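Local coordinates for uncharacterized protein SP1917 (Streptococcus pneumoniae, PDB 3C9P) that is of unknown function, a small, largely helical protein that belongs to a family of uncharacterized bacterial proteins, DUF2200, at residues Thr77-Cys81 against Gly82-Glu86; Lys108-Thr111 against Ser112-Leu116; Gln6-Tyr9 against Asn10-Phe13; Pro67-Val70 against Pro71-Ala75. All coordinates share one frame; numbering follows the deposited sequence. Where two conformers were deposited one is given.

Interaction 1. Residues Thr77-Cys81 against Gly82-Glu86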
loop_
_atom_site.group_PDB
_atom_site.type_symbol
_atom_site.label_atom_id
_atom_site.label_comp_id
_atom_site.label_asym_id
_atom_site.label_seq_id
_atom_site.Cartn_x
_atom_site.Cartn_y
_atom_site.Cartn_z
ATOM N N THR A 77 7.783 2.937 -9.481
ATOM C CA THR A 77 8.458 1.906 -10.284
ATOM C C THR A 77 9.578 1.253 -9.444
ATOM O O THR A 77 9.854 1.691 -8.323
ATOM C CB THR A 77 9.048 2.502 -11.578
ATOM O OG1 THR A 77 9.967 3.551 -11.228
ATOM C CG2 THR A 77 7.941 3.077 -12.472
ATOM N N GLY A 78 10.207 0.207 -9.971
ATOM C CA GLY A 78 11.319 -0.437 -9.266
ATOM C C GLY A 78 10.927 -1.782 -8.693
ATOM O O GLY A 78 9.855 -2.303 -8.997
ATOM N N LYS A 79 11.781 -2.320 -7.836
ATOM C CA LYS A 79 11.658 -3.687 -7.351
ATOM C C LYS A 79 11.071 -3.706 -5.958
ATOM O O LYS A 79 11.352 -2.828 -5.145
ATOM C CB LYS A 79 13.028 -4.369 -7.295
ATOM C CG LYS A 79 13.710 -4.617 -8.632
ATOM C CD LYS A 79 12.991 -5.660 -9.430
ATOM C CE LYS A 79 13.730 -6.983 -9.447
ATOM N NZ LYS A 79 13.350 -7.731 -10.694
ATOM N N ILE A 80 10.269 -4.725 -5.686
ATOM C CA ILE A 80 9.748 -4.972 -4.349
ATOM C C ILE A 80 9.312 -6.427 -4.326
ATOM O O ILE A 80 8.910 -6.971 -5.356
ATOM C CB ILE A 80 8.587 -3.971 -3.969
ATOM C CG1 ILE A 80 8.456 -3.785 -2.452
ATOM C CG2 ILE A 80 7.253 -4.353 -4.643
ATOM C CD1 ILE A 80 9.711 -3.198 -1.764
ATOM N N CYS A 81 9.426 -7.068 -3.164
ATOM C CA CYS A 81 9.041 -8.476 -2.998
ATOM C C CYS A 81 9.597 -9.362 -4.119
ATOM O O CYS A 81 8.944 -10.334 -4.519
ATOM C CB CYS A 81 7.512 -8.616 -2.923
ATOM S SG CYS A 81 6.675 -7.522 -1.719
ATOM N N GLY A 82 10.766 -9.002 -4.651
ATOM C CA GLY A 82 11.457 -9.787 -5.697
ATOM C C GLY A 82 11.182 -9.487 -7.177
ATOM O O GLY A 82 11.849 -10.048 -8.062
ATOM N N VAL A 83 10.209 -8.608 -7.461
ATOM C CA VAL A 83 9.737 -8.407 -8.835
ATOM C C VAL A 83 9.663 -6.932 -9.236
ATOM O O VAL A 83 9.591 -6.040 -8.383
ATOM C CB VAL A 83 8.343 -9.078 -9.097
ATOM C CG1 VAL A 83 8.440 -10.622 -9.003
ATOM C CG2 VAL A 83 7.272 -8.539 -8.139
ATOM N N ARG A 84 9.669 -6.685 -10.544
ATOM C CA ARG A 84 9.590 -5.318 -11.049
ATOM C C ARG A 84 8.133 -4.865 -11.132
ATOM O O ARG A 84 7.341 -5.450 -11.884
ATOM C CB ARG A 84 10.276 -5.222 -12.403
ATOM C CG ARG A 84 10.585 -3.834 -12.778
ATOM C CD ARG A 84 11.643 -3.747 -13.884
ATOM N NE ARG A 84 13.000 -4.051 -13.430
ATOM C CZ ARG A 84 13.740 -3.277 -12.638
ATOM N NH1 ARG A 84 13.263 -2.132 -12.158
ATOM N NH2 ARG A 84 14.967 -3.666 -12.308
ATOM N N ILE A 85 7.796 -3.801 -10.395
ATOM C CA ILE A 85 6.392 -3.406 -10.187
ATOM C C ILE A 85 5.721 -3.059 -11.502
ATOM O O ILE A 85 4.631 -3.553 -11.809
ATOM C CB ILE A 85 6.300 -2.219 -9.204
ATOM C CG1 ILE A 85 6.645 -2.668 -7.777
ATOM C CG2 ILE A 85 4.904 -1.571 -9.221
ATOM C CD1 ILE A 85 7.215 -1.502 -6.919
ATOM N N GLU A 86 6.406 -2.242 -12.299
ATOM C CA GLU A 86 5.885 -1.814 -13.596
ATOM C C GLU A 86 5.709 -2.961 -14.627
ATOM O O GLU A 86 5.025 -2.783 -15.628
ATOM C CB GLU A 86 6.747 -0.697 -14.189
ATOM C CG GLU A 86 8.180 -1.139 -14.499
ATOM C CD GLU A 86 9.155 -0.867 -13.354
ATOM O OE1 GLU A 86 8.751 -0.892 -12.174
ATOM O OE2 GLU A 86 10.350 -0.641 -13.635
HETATM O O HOH W 1 14.048 -6.548 -13.729
#
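A beta hairpin with a two-residue type I' loop joins strand 79-80 to strand 83-84, with I80 and V83 facing each other as its last hydrogen-bonded pair. I80 N gives to V83 O at 3.1 Å, and V83 N gives back to I80 O in a nearly straight bond (176°). Between them C81 and G82 form the loop. G82 suits the corner because its positive phi would press a side chain against the preceding carbonyl; C81, also at positive phi, lays its side chain on R97 and D100 of helix 91-107.

Below the turn K79 and R84 make the non-hydrogen-bonded pair. The bent lysine chain crosses the arginine at about a right angle, and K79 CD lies over the centre of one guanidinium face, 4.0 Å above its plane. Two positive ends are thus brought near each other, and a water between them probably eases this: it accepts from R84 NE at 2.7 Å and weakly from K79 NZ. R84 NH1 also reaches E86 OE2 in a salt bridge, which would offset more of the charge.

The pairing of the hairpin runs on past the strands. I85 N donates to G78 O at 2.9 Å. E86 then takes over from the backbone: its CG sits between N and C (chi1 64°), turning OE1 back to receive G78 N on the syn lone pair at 2.9 Å. On the face of I80, its CG2 branch packs 3.6 Å from I85 CG1, two branched apolar chains crossing obliquely beside helix 91-107.

Interaction 2. Residues Lys108-Thr111 against Ser112-Leu116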
loop_
_atom_site.group_PDB
_atom_site.type_symbol
_atom_site.label_atom_id
_atom_site.label_comp_id
_atom_site.label_asym_id
_atom_site.label_seq_id
_atom_site.Cartn_x
_atom_site.Cartn_y
_atom_site.Cartn_z
ATOM N N LYS A 108 12.129 2.280 5.661
ATOM C CA LYS A 108 13.433 2.840 5.440
ATOM C C LYS A 108 13.597 4.281 5.953
ATOM O O LYS A 108 14.619 4.914 5.697
ATOM C CB LYS A 108 13.794 2.713 3.964
ATOM C CG LYS A 108 14.669 1.540 3.763
ATOM C CD LYS A 108 14.344 0.720 2.573
ATOM C CE LYS A 108 14.035 -0.653 3.084
ATOM N NZ LYS A 108 14.662 -1.676 2.245
ATOM N N GLY A 109 12.603 4.796 6.676
ATOM C CA GLY A 109 12.805 6.038 7.434
ATOM C C GLY A 109 12.242 7.307 6.800
ATOM O O GLY A 109 12.402 8.407 7.338
ATOM N N LYS A 110 11.570 7.183 5.670
ATOM C CA LYS A 110 10.882 8.358 5.104
ATOM C C LYS A 110 9.594 8.685 5.860
ATOM O O LYS A 110 8.892 7.802 6.374
ATOM C CB LYS A 110 10.553 8.157 3.616
ATOM C CG LYS A 110 11.742 7.805 2.749
ATOM C CD LYS A 110 12.733 8.945 2.681
ATOM C CE LYS A 110 13.748 8.702 1.575
ATOM N NZ LYS A 110 14.965 9.549 1.790
ATOM N N THR A 111 9.256 9.966 5.923
ATOM C CA THR A 111 7.945 10.300 6.450
ATOM C C THR A 111 6.936 10.113 5.311
ATOM O O THR A 111 7.316 9.961 4.133
ATOM C CB THR A 111 7.884 11.750 6.926
ATOM O OG1 THR A 111 8.086 12.591 5.793
ATOM C CG2 THR A 111 8.979 12.044 7.991
ATOM N N SER A 112 5.652 10.134 5.638
ATOM C CA SER A 112 4.656 10.028 4.584
ATOM C C SER A 112 4.711 11.242 3.672
ATOM O O SER A 112 4.521 11.110 2.460
ATOM C CB SER A 112 3.251 9.795 5.154
ATOM O OG SER A 112 2.862 10.863 5.983
ATOM N N GLN A 113 4.978 12.426 4.237
ATOM C CA GLN A 113 5.169 13.650 3.444
ATOM C C GLN A 113 6.296 13.463 2.411
ATOM O O GLN A 113 6.153 13.796 1.220
ATOM C CB GLN A 113 5.454 14.855 4.363
ATOM C CG GLN A 113 5.590 16.201 3.638
ATOM C CD GLN A 113 6.082 17.329 4.550
ATOM O OE1 GLN A 113 6.057 17.216 5.781
ATOM N NE2 GLN A 113 6.547 18.415 3.947
ATOM N N GLN A 114 7.422 12.909 2.852
ATOM C CA GLN A 114 8.551 12.643 1.916
ATOM C C GLN A 114 8.213 11.627 0.814
ATOM O O GLN A 114 8.639 11.755 -0.342
ATOM C CB GLN A 114 9.772 12.164 2.685
ATOM C CG GLN A 114 10.462 13.310 3.455
ATOM C CD GLN A 114 11.532 12.817 4.393
ATOM O OE1 GLN A 114 11.386 11.770 5.026
ATOM N NE2 GLN A 114 12.632 13.573 4.491
ATOM N N VAL A 115 7.449 10.604 1.182
ATOM C CA VAL A 115 6.994 9.618 0.217
ATOM C C VAL A 115 6.069 10.224 -0.847
ATOM O O VAL A 115 6.274 9.991 -2.047
ATOM C CB VAL A 115 6.357 8.401 0.928
ATOM C CG1 VAL A 115 5.743 7.447 -0.088
ATOM C CG2 VAL A 115 7.422 7.695 1.728
ATOM N N LEU A 116 5.063 10.984 -0.422
ATOM C CA LEU A 116 4.188 11.678 -1.352
ATOM C C LEU A 116 4.985 12.656 -2.214
ATOM O O LEU A 116 4.770 12.748 -3.423
ATOM C CB LEU A 116 3.064 12.424 -0.603
ATOM C CG LEU A 116 1.710 11.708 -0.407
ATOM C CD1 LEU A 116 1.848 10.354 0.251
ATOM C CD2 LEU A 116 0.689 12.618 0.376
HETATM O O HOH W 2 13.336 10.792 6.889
HETATM O O HOH W 3 8.620 15.200 6.306
#
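G109 O is bridged to Q114 OE1 by a water that donates to both. G109 has the positive phi of the C-prime residue in a Schellman motif; this motif ends helix 91-107, and glycine fits its C-prime position because it has no CB to press on the preceding carbonyl. K110 turns toward the next helix. Its CB rests 3.7 Å from V115 CG2, while the rest of its chain crosses Q114 at about a right angle.

T111 is the N-cap, and with Q114 it closes a capping box. Its OG1, held at a chi1 of 64°, accepts from Q114 N at 3.0 Å, capping an amide of the helix's first turn. In return Q114 sends its extended side chain back, and OE1 takes T111 N at 2.9 Å in the carbonyl plane, on a lone pair. The small, branched threonine and the longer glutamine thus each satisfy the other's backbone. T111 O then starts the helical bonding by accepting V115 N at 3.0 Å.

S112 hydrogen-bonds through OG to Q36 of helix 31-42, and V115 wedges between V37 of that helix and L102, W105 and L106 of helix 91-107, so helix 112-119 begins against both.

Interaction 3. Residues Gln6-Tyr9 against Asn10-Phe13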
loop_
_atom_site.group_PDB
_atom_site.type_symbol
_atom_site.label_atom_id
_atom_site.label_comp_id
_atom_site.label_asym_id
_atom_site.label_seq_id
_atom_site.Cartn_x
_atom_site.Cartn_y
_atom_site.Cartn_z
ATOM N N GLN A 6 -1.941 -15.206 -5.986
ATOM C CA GLN A 6 -3.321 -14.751 -5.821
ATOM C C GLN A 6 -3.958 -15.257 -4.518
ATOM O O GLN A 6 -5.010 -14.771 -4.120
ATOM C CB GLN A 6 -4.155 -15.160 -7.039
ATOM C CG GLN A 6 -3.609 -14.525 -8.342
ATOM C CD GLN A 6 -4.570 -14.607 -9.525
ATOM O OE1 GLN A 6 -5.424 -15.473 -9.581
ATOM N NE2 GLN A 6 -4.412 -13.697 -10.482
ATOM N N LYS A 7 -3.313 -16.217 -3.855
ATOM C CA LYS A 7 -3.697 -16.596 -2.486
ATOM C C LYS A 7 -3.758 -15.360 -1.570
ATOM O O LYS A 7 -4.606 -15.283 -0.681
ATOM C CB LYS A 7 -2.753 -17.680 -1.906
ATOM C CG LYS A 7 -2.927 -19.032 -2.632
ATOM C CD LYS A 7 -2.009 -20.172 -2.171
ATOM C CE LYS A 7 -2.150 -21.343 -3.184
ATOM N NZ LYS A 7 -1.199 -22.495 -2.990
ATOM N N LEU A 8 -2.884 -14.389 -1.809
ATOM C CA LEU A 8 -2.928 -13.122 -1.068
ATOM C C LEU A 8 -4.298 -12.415 -1.120
ATOM O O LEU A 8 -4.739 -11.817 -0.135
ATOM C CB LEU A 8 -1.852 -12.168 -1.603
ATOM C CG LEU A 8 -1.708 -10.810 -0.932
ATOM C CD1 LEU A 8 -1.388 -10.915 0.586
ATOM C CD2 LEU A 8 -0.612 -10.046 -1.646
ATOM N N TYR A 9 -4.946 -12.456 -2.273
ATOM C CA TYR A 9 -6.190 -11.712 -2.462
ATOM C C TYR A 9 -7.272 -12.141 -1.474
ATOM O O TYR A 9 -8.159 -11.358 -1.163
ATOM C CB TYR A 9 -6.720 -11.902 -3.873
ATOM C CG TYR A 9 -5.799 -11.485 -4.999
ATOM C CD1 TYR A 9 -4.654 -10.691 -4.766
ATOM C CD2 TYR A 9 -6.094 -11.857 -6.317
ATOM C CE1 TYR A 9 -3.829 -10.318 -5.793
ATOM C CE2 TYR A 9 -5.275 -11.472 -7.368
ATOM C CZ TYR A 9 -4.137 -10.713 -7.087
ATOM O OH TYR A 9 -3.334 -10.326 -8.122
ATOM N N ASN A 10 -7.211 -13.388 -1.007
ATOM C CA ASN A 10 -8.254 -13.923 -0.162
ATOM C C ASN A 10 -7.886 -13.926 1.305
ATOM O O ASN A 10 -8.692 -14.352 2.130
ATOM C CB ASN A 10 -8.649 -15.322 -0.632
ATOM C CG ASN A 10 -9.087 -15.323 -2.085
ATOM O OD1 ASN A 10 -9.834 -14.436 -2.513
ATOM N ND2 ASN A 10 -8.575 -16.284 -2.868
HETATM N N MSE A 11 -6.674 -13.472 1.631
HETATM C CA MSE A 11 -6.292 -13.269 3.040
HETATM C C MSE A 11 -7.017 -12.053 3.590
HETATM O O MSE A 11 -7.287 -11.117 2.858
HETATM C CB MSE A 11 -4.784 -13.133 3.181
HETATM C CG MSE A 11 -4.084 -14.417 2.690
HETATM SE SE MSE A 11 -2.162 -14.238 2.967
HETATM C CE MSE A 11 -1.543 -15.632 1.703
ATOM N N LYS A 12 -7.377 -12.095 4.872
ATOM C CA LYS A 12 -8.145 -10.994 5.464
ATOM C C LYS A 12 -7.390 -9.671 5.451
ATOM O O LYS A 12 -6.221 -9.612 5.836
ATOM C CB LYS A 12 -8.609 -11.355 6.877
ATOM C CG LYS A 12 -9.532 -12.582 6.923
ATOM C CD LYS A 12 -10.824 -12.370 6.174
ATOM C CE LYS A 12 -11.799 -13.599 6.293
ATOM N NZ LYS A 12 -11.505 -14.540 7.407
ATOM N N PHE A 13 -8.069 -8.605 5.008
ATOM C CA PHE A 13 -7.470 -7.273 5.005
ATOM C C PHE A 13 -6.804 -6.916 6.334
ATOM O O PHE A 13 -5.664 -6.453 6.364
ATOM C CB PHE A 13 -8.509 -6.183 4.663
ATOM C CG PHE A 13 -7.988 -4.799 4.879
ATOM C CD1 PHE A 13 -7.095 -4.228 3.965
ATOM C CD2 PHE A 13 -8.324 -4.088 6.039
ATOM C CE1 PHE A 13 -6.576 -2.943 4.186
ATOM C CE2 PHE A 13 -7.793 -2.836 6.272
ATOM C CZ PHE A 13 -6.913 -2.252 5.343
HETATM O O HOH W 4 -10.841 -11.864 -2.234
#
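M11, a selenomethionine here, folds back over the turn before it: SE lies 4.2 Å from L8 CD1, the two side chains crossing at about a right angle. Closer still, M11 CG stands 3.5 Å from K7 O. The first torsion sets CG beside the backbone N (chi1 -61°), and the extended chain beyond it then runs back along the turn; a long, unbranched residue can cover the backbone in this way.

Two backbone bonds hold the turn beneath. N10 N donates to K7 O at 3.2 Å, and M11 N to L8 O at 3.1 Å. A third bond of the same spacing, Y9 N to Q6 O, precedes them. N10 adds a polar clasp: a water donates to its OD1 at 2.8 Å and to Y9 O at 2.9 Å, bridging the amide side chain to the backbone.

Farther out, the side chains of Q6 and Y9 share a partner. Q6 CA covers one face of the Y9 ring, 4.0 Å above its centre, and both Y9 OH and Q6 NE2 bond to D90 OD2, which would steady the ring's far end. L8 and Y9 pack on I96 of helix 91-107, their apolar bulk buried while K7 and N10 are exposed. Successive i to i+3 bonds over near-helical backbone angles make a run of overlapping beta turns (L8 to M11 has type I angles), which leads through M11 to K12, the N-cap of helix 13-26.

Interaction 4. Residues Pro67-Val70 against Pro71-Ala75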
loop_
_atom_site.group_PDB
_atom_site.type_symbol
_atom_site.label_atom_id
_atom_site.label_comp_id
_atom_site.label_asym_id
_atom_site.label_seq_id
_atom_site.Cartn_x
_atom_site.Cartn_y
_atom_site.Cartn_z
ATOM N N PRO A 67 -11.648 3.599 -4.032
ATOM C CA PRO A 67 -12.499 4.576 -4.738
ATOM C C PRO A 67 -11.841 5.344 -5.882
ATOM O O PRO A 67 -12.522 5.714 -6.832
ATOM C CB PRO A 67 -12.922 5.568 -3.637
ATOM C CG PRO A 67 -12.143 5.221 -2.433
ATOM C CD PRO A 67 -11.355 3.972 -2.636
ATOM N N TYR A 68 -10.546 5.622 -5.796
ATOM C CA TYR A 68 -9.931 6.504 -6.777
ATOM C C TYR A 68 -8.416 6.374 -6.758
ATOM O O TYR A 68 -7.737 7.079 -6.009
ATOM C CB TYR A 68 -10.295 7.963 -6.500
ATOM C CG TYR A 68 -10.252 8.838 -7.733
ATOM C CD1 TYR A 68 -9.043 9.310 -8.257
ATOM C CD2 TYR A 68 -11.441 9.186 -8.383
ATOM C CE1 TYR A 68 -9.049 10.109 -9.421
ATOM C CE2 TYR A 68 -11.452 9.976 -9.514
ATOM C CZ TYR A 68 -10.261 10.426 -10.034
ATOM O OH TYR A 68 -10.328 11.229 -11.165
ATOM N N TYR A 69 -7.877 5.513 -7.610
ATOM C CA TYR A 69 -6.421 5.344 -7.623
ATOM C C TYR A 69 -5.777 6.602 -8.152
ATOM O O TYR A 69 -6.223 7.141 -9.182
ATOM C CB TYR A 69 -6.049 4.141 -8.483
ATOM C CG TYR A 69 -6.208 2.830 -7.740
ATOM C CD1 TYR A 69 -5.228 2.421 -6.817
ATOM C CD2 TYR A 69 -7.317 2.010 -7.950
ATOM C CE1 TYR A 69 -5.349 1.237 -6.128
ATOM C CE2 TYR A 69 -7.447 0.791 -7.259
ATOM C CZ TYR A 69 -6.445 0.425 -6.364
ATOM O OH TYR A 69 -6.530 -0.736 -5.678
ATOM N N VAL A 70 -4.732 7.062 -7.464
ATOM C CA VAL A 70 -4.087 8.349 -7.781
ATOM C C VAL A 70 -3.268 8.203 -9.074
ATOM O O VAL A 70 -2.589 7.181 -9.268
ATOM C CB VAL A 70 -3.237 8.843 -6.564
ATOM C CG1 VAL A 70 -1.955 8.004 -6.390
ATOM C CG2 VAL A 70 -2.909 10.344 -6.630
ATOM N N PRO A 71 -3.369 9.190 -9.990
ATOM C CA PRO A 71 -2.639 9.099 -11.250
ATOM C C PRO A 71 -1.117 8.915 -11.072
ATOM O O PRO A 71 -0.505 8.189 -11.838
ATOM C CB PRO A 71 -2.962 10.435 -11.958
ATOM C CG PRO A 71 -4.262 10.877 -11.362
ATOM C CD PRO A 71 -4.231 10.386 -9.931
ATOM N N GLU A 72 -0.541 9.529 -10.042
ATOM C CA GLU A 72 0.909 9.528 -9.860
ATOM C C GLU A 72 1.455 8.158 -9.449
ATOM O O GLU A 72 2.664 7.970 -9.339
ATOM C CB GLU A 72 1.294 10.597 -8.829
ATOM C CG GLU A 72 1.155 12.044 -9.358
ATOM C CD GLU A 72 -0.299 12.563 -9.397
ATOM O OE1 GLU A 72 -1.225 11.900 -8.865
ATOM O OE2 GLU A 72 -0.510 13.658 -9.949
ATOM N N ARG A 73 0.563 7.195 -9.224
ATOM C CA ARG A 73 0.998 5.871 -8.777
ATOM C C ARG A 73 1.753 5.123 -9.880
ATOM O O ARG A 73 2.497 4.189 -9.608
ATOM C CB ARG A 73 -0.203 5.053 -8.291
ATOM C CG ARG A 73 -1.046 4.483 -9.409
ATOM C CD ARG A 73 -2.368 3.920 -8.903
ATOM N NE ARG A 73 -3.003 3.176 -9.991
ATOM C CZ ARG A 73 -3.570 3.723 -11.058
ATOM N NH1 ARG A 73 -3.633 5.056 -11.187
ATOM N NH2 ARG A 73 -4.078 2.923 -11.997
ATOM N N ILE A 74 1.568 5.552 -11.132
ATOM C CA ILE A 74 2.278 4.978 -12.268
ATOM C C ILE A 74 3.805 5.235 -12.129
ATOM O O ILE A 74 4.633 4.484 -12.665
ATOM C CB ILE A 74 1.734 5.603 -13.583
ATOM C CG1 ILE A 74 0.205 5.353 -13.733
ATOM C CG2 ILE A 74 2.540 5.201 -14.843
ATOM C CD1 ILE A 74 -0.279 3.942 -13.486
ATOM N N ALA A 75 4.165 6.296 -11.416
ATOM C CA ALA A 75 5.582 6.608 -11.162
ATOM C C ALA A 75 6.230 5.755 -10.061
ATOM O O ALA A 75 7.458 5.820 -9.886
ATOM C CB ALA A 75 5.748 8.111 -10.851
#
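R73 lays its guanidinium beside Y69 and at the same time closes on the carbonyl of V70. Arginine and tyrosine side chains cross at about a right angle, with ring and guanidinium planes 39° apart, so this is not a parallel stack. What covers the guanidinium is the methylene: Y69 CB sits 3.4 Å above its plane, offset toward the rim. I74 CD1 lies over the opposite face, 4.0 Å above the plane, leaving the flat group sandwiched between two carbons.

At its edge, R73 NH1 donates to V70 O at 3.0 Å, with the oxygen in the guanidinium plane and an N-H...O angle of 168°. The same oxygen takes R73 N at 3.2 Å, and the two donors come from opposite faces of the carbonyl plane. R73 can do both because a chi1 of 77° folds its chain back over its own backbone and carries it, extended as far as NE, past V70.

V70 and R73 slide by each other in opposite directions, V70 CG1 3.9 Å from R73 CB, while V70 CG2 abuts the P71 ring at CD, 3.6 Å away. Proline suits the first place of the 3-10 segment 71-75, where its fixed phi agrees with the turn and no N-H is needed. Elsewhere Y69 OH bonds to F63 O, and V70 and E72 rest on W40 of helix 31-42.

With R73 NE salt-bridged to E95 of helix 91-107, one arginine ties a backbone carbonyl of this loop to a helix; R98 brings a second positive charge close to R73, which the E95 carboxylate may partly offset by that salt bridge.

In the fold
All four contacts are local and follow one another in the order 3, 4, 1, 2 along a single chain. Helix 91-107 is their common support: side chains of each rest on it, and interaction 2 begins where it ends. Helix 31-42 is shared by interactions 4 and 2, whose centres lie about 17 Å apart. Interactions 4 and 1 adjoin in sequence, also about 17 Å between centres, linking the 3-10 segment to the hairpin. Interactions 2 and 3 are the most distant pair, about 26 Å between centres, on opposite sides of the chain's centre. Together they show how turns, caps and one hairpin connect and redirect the segments of this compact helical protein.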